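Local coordinates for protein sgbp-b (Bacteroides uniformis, PDB 7K44) that probably binds xyloglucan at the surface of a human gut bacterium as a surface glycan-binding protein encoded by a xyloglucan utilization locus, at residues 300-305 / 310-315. Sequence-based numbering, arbitrary orientation.
Sequences VFRIYL and AHNYTN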
ATOM      1  N   VAL A 300       9.519  -6.244  22.664  1.00 22.22           N
ATOM      2  CA  VAL A 300       8.884  -7.225  21.795  1.00 21.41           C
ATOM      3  C   VAL A 300       7.454  -7.458  22.253  1.00 23.65           C
ATOM      4  O   VAL A 300       7.131  -7.317  23.437  1.00 23.36           O
ATOM      5  CB  VAL A 300       9.646  -8.566  21.769  1.00 21.34           C
ATOM      6  CG1 VAL A 300      10.958  -8.428  20.977  1.00 24.35           C
ATOM      7  CG2 VAL A 300       9.930  -9.080  23.181  1.00 23.29           C
ATOM      8  N   PHE A 301       6.601  -7.841  21.308  1.00 20.10           N
ATOM      9  CA  PHE A 301       5.245  -8.261  21.608  1.00 21.07           C
ATOM     10  C   PHE A 301       5.119  -9.764  21.456  1.00 21.69           C
ATOM     11  O   PHE A 301       5.733 -10.378  20.581  1.00 22.40           O
ATOM     12  CB  PHE A 301       4.237  -7.652  20.637  1.00 21.85           C
ATOM     13  CG  PHE A 301       3.861  -6.257  20.957  1.00 22.56           C
ATOM     14  CD1 PHE A 301       4.615  -5.205  20.475  1.00 22.72           C
ATOM     15  CD2 PHE A 301       2.766  -5.991  21.763  1.00 23.89           C
ATOM     16  CE1 PHE A 301       4.275  -3.893  20.780  1.00 24.00           C
ATOM     17  CE2 PHE A 301       2.422  -4.684  22.058  1.00 30.43           C
ATOM     18  CZ  PHE A 301       3.177  -3.642  21.571  1.00 26.24           C
ATOM     19  N   ARG A 302       4.280 -10.347  22.289  1.00 20.66           N
ATOM     20  CA  ARG A 302       3.721 -11.644  21.978  1.00 22.05           C
ATOM     21  C   ARG A 302       2.217 -11.511  21.809  1.00 22.22           C
ATOM     22  O   ARG A 302       1.582 -10.589  22.347  1.00 21.60           O
ATOM     23  CB  ARG A 302       4.075 -12.704  23.019  1.00 26.90           C
ATOM     24  CG  ARG A 302       3.220 -12.674  24.236  1.00 24.32           C
ATOM     25  CD  ARG A 302       3.440 -13.956  25.016  1.00 25.94           C
ATOM     26  NE  ARG A 302       2.928 -13.842  26.369  1.00 26.14           N
ATOM     27  CZ  ARG A 302       2.501 -14.866  27.103  1.00 26.63           C
ATOM     28  NH1 ARG A 302       2.511 -16.105  26.611  1.00 25.66           N
ATOM     29  NH2 ARG A 302       2.050 -14.647  28.326  1.00 27.16           N
ATOM     30  N   ILE A 303       1.659 -12.419  21.024  1.00 22.23           N
ATOM     31  CA  ILE A 303       0.239 -12.461  20.724  1.00 20.23           C
ATOM     32  C   ILE A 303      -0.236 -13.884  20.950  1.00 20.33           C
ATOM     33  O   ILE A 303       0.447 -14.840  20.574  1.00 21.14           O
ATOM     34  CB  ILE A 303      -0.018 -12.014  19.270  1.00 19.57           C
ATOM     35  CG1 ILE A 303       0.546 -10.602  19.053  1.00 22.63           C
ATOM     36  CG2 ILE A 303      -1.497 -12.126  18.920  1.00 21.22           C
ATOM     37  CD1 ILE A 303       0.033  -9.885  17.848  1.00 33.73           C
ATOM     38  N   TYR A 304      -1.383 -14.045  21.600  1.00 19.45           N
ATOM     39  CA  TYR A 304      -1.967 -15.371  21.731  1.00 19.11           C
ATOM     40  C   TYR A 304      -3.487 -15.253  21.783  1.00 19.95           C
ATOM     41  O   TYR A 304      -4.035 -14.234  22.226  1.00 19.62           O
ATOM     42  CB  TYR A 304      -1.365 -16.172  22.909  1.00 19.79           C
ATOM     43  CG  TYR A 304      -1.611 -15.590  24.276  1.00 21.99           C
ATOM     44  CD1 TYR A 304      -0.735 -14.660  24.825  1.00 19.85           C
ATOM     45  CD2 TYR A 304      -2.710 -15.981  25.015  1.00 23.81           C
ATOM     46  CE1 TYR A 304      -0.979 -14.119  26.098  1.00 22.54           C
ATOM     47  CE2 TYR A 304      -2.961 -15.447  26.274  1.00 22.12           C
ATOM     48  CZ  TYR A 304      -2.089 -14.527  26.802  1.00 22.93           C
ATOM     49  OH  TYR A 304      -2.352 -14.001  28.045  1.00 22.64           O
ATOM     50  N   LEU A 305      -4.163 -16.291  21.291  1.00 20.25           N
ATOM     51  CA  LEU A 305      -5.606 -16.288  21.107  1.00 19.12           C
ATOM     52  C   LEU A 305      -6.249 -17.396  21.929  1.00 21.73           C
ATOM     53  O   LEU A 305      -5.717 -18.511  22.018  1.00 22.44           O
ATOM     54  CB  LEU A 305      -5.978 -16.489  19.639  1.00 19.52           C
ATOM     55  CG  LEU A 305      -5.266 -15.565  18.653  1.00 17.89           C
ATOM     56  CD1 LEU A 305      -5.743 -15.843  17.234  1.00 21.57           C
ATOM     57  CD2 LEU A 305      -5.559 -14.123  19.016  1.00 20.18           C
ATOM     58  N   ALA A 310       0.557 -21.730  24.668  1.00 25.47           N
ATOM     59  CA  ALA A 310       1.456 -22.729  24.098  1.00 30.34           C
ATOM     60  C   ALA A 310       1.716 -22.480  22.620  1.00 31.79           C
ATOM     61  O   ALA A 310       2.782 -22.842  22.110  1.00 31.91           O
ATOM     62  CB  ALA A 310       0.877 -24.129  24.302  1.00 30.57           C
ATOM     63  N   HIS A 311       0.764 -21.871  21.916  1.00 26.98           N
ATOM     64  CA  HIS A 311       0.926 -21.538  20.506  1.00 26.10           C
ATOM     65  C   HIS A 311       1.048 -20.032  20.281  1.00 25.01           C
ATOM     66  O   HIS A 311       0.656 -19.519  19.231  1.00 24.78           O
ATOM     67  CB  HIS A 311      -0.197 -22.137  19.656  1.00 31.37           C
ATOM     68  CG  HIS A 311       0.208 -22.432  18.240  1.00 29.76           C
ATOM     69  ND1 HIS A 311       0.183 -23.705  17.709  1.00 34.63           N
ATOM     70  CD2 HIS A 311       0.649 -21.620  17.247  1.00 28.51           C
ATOM     71  CE1 HIS A 311       0.588 -23.664  16.452  1.00 35.31           C
ATOM     72  NE2 HIS A 311       0.878 -22.411  16.147  1.00 37.79           N
ATOM     73  N   ASN A 312       1.615 -19.314  21.246  1.00 23.88           N
ATOM     74  CA  ASN A 312       1.811 -17.878  21.089  1.00 23.77           C
ATOM     75  C   ASN A 312       2.822 -17.555  19.989  1.00 26.15           C
ATOM     76  O   ASN A 312       3.689 -18.364  19.637  1.00 25.36           O
ATOM     77  CB  ASN A 312       2.193 -17.230  22.434  1.00 25.12           C
ATOM     78  CG  ASN A 312       3.516 -17.742  23.020  1.00 27.43           C
ATOM     79  OD1 ASN A 312       4.195 -18.617  22.467  1.00 29.56           O
ATOM     80  ND2 ASN A 312       3.860 -17.220  24.186  1.00 23.96           N
ATOM     81  N   TYR A 313       2.667 -16.377  19.405  1.00 22.26           N
ATOM     82  CA  TYR A 313       3.657 -15.819  18.495  1.00 22.75           C
ATOM     83  C   TYR A 313       4.453 -14.778  19.267  1.00 23.76           C
ATOM     84  O   TYR A 313       3.879 -13.803  19.765  1.00 24.20           O
ATOM     85  CB  TYR A 313       2.979 -15.184  17.278  1.00 23.54           C
ATOM     86  CG  TYR A 313       3.924 -14.749  16.189  1.00 26.13           C
ATOM     87  CD1 TYR A 313       4.583 -15.691  15.407  1.00 33.77           C
ATOM     88  CD2 TYR A 313       4.153 -13.408  15.940  1.00 32.41           C
ATOM     89  CE1 TYR A 313       5.446 -15.300  14.409  1.00 37.17           C
ATOM     90  CE2 TYR A 313       5.018 -13.008  14.945  1.00 36.16           C
ATOM     91  CZ  TYR A 313       5.657 -13.960  14.185  1.00 35.19           C
ATOM     92  OH  TYR A 313       6.519 -13.570  13.188  1.00 44.18           O
ATOM     93  N   THR A 314       5.766 -14.973  19.376  1.00 23.63           N
ATOM     94  CA  THR A 314       6.606 -14.138  20.222  1.00 21.35           C
ATOM     95  C   THR A 314       7.579 -13.304  19.395  1.00 22.44           C
ATOM     96  O   THR A 314       7.751 -13.499  18.189  1.00 25.06           O
ATOM     97  CB  THR A 314       7.383 -14.971  21.248  1.00 23.99           C
ATOM     98  OG1 THR A 314       8.306 -15.830  20.555  1.00 25.15           O
ATOM     99  CG2 THR A 314       6.449 -15.808  22.124  1.00 24.90           C
ATOM    100  N   ASN A 315       8.211 -12.353  20.082  1.00 20.95           N
ATOM    101  CA  ASN A 315       9.306 -11.550  19.540  1.00 21.88           C
ATOM    102  C   ASN A 315       8.863 -10.680  18.370  1.00 23.35           C
ATOM    103  O   ASN A 315       9.622 -10.447  17.426  1.00 24.98           O
ATOM    104  CB  ASN A 315      10.511 -12.413  19.163  1.00 22.31           C
ATOM    105  CG  ASN A 315      11.193 -13.001  20.372  1.00 25.12           C
ATOM    106  OD1 ASN A 315      11.346 -12.340  21.399  1.00 27.96           O
ATOM    107  ND2 ASN A 315      11.611 -14.247  20.256  1.00 27.49           N
TER
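With CG set between its backbone N and carbonyl carbon (chi1 81°) and the chain extended from there to NE, Arg302 rises from the sheet, slanting toward the Tyr304 end of its strand, and meets Asn312, whose CG is placed likewise (chi1 62°). Their flat ends are steeply inclined to each other, and Arg302 NH1 lies 3.0 Å from the modelled Asn312 ND2, an amide whose orientation is uncertain. Tyr304 CE1 lies 3.7 Å above the Arg302 guanidinium plane, over the centre of that group, while NH2 forms a salt bridge with Glu309 and a hydrogen bond with Gln361. Shortening this side chain to an alanine is likely to leave Glu309 without its salt-bridge mate and remove the cover over Tyr304 CE1. The backbones are joined where Ile303 and Tyr313 form an antiparallel hydrogen-bonded pair: Ile303 N reaches Tyr313 O at 2.9 Å, and Tyr313 N returns to Ile303 O, also at 2.9 Å. At the far end Val300 CB packs on Asn315 CA (3.7 Å). In the xyloglucan-binding domain this beta hairpin edges a five-stranded antiparallel sheet, 313-316 outermost and 300-305 bonded also to 357-364; Ile303 and Tyr313 both meet Ile336 of strand 331-337, in another sheet.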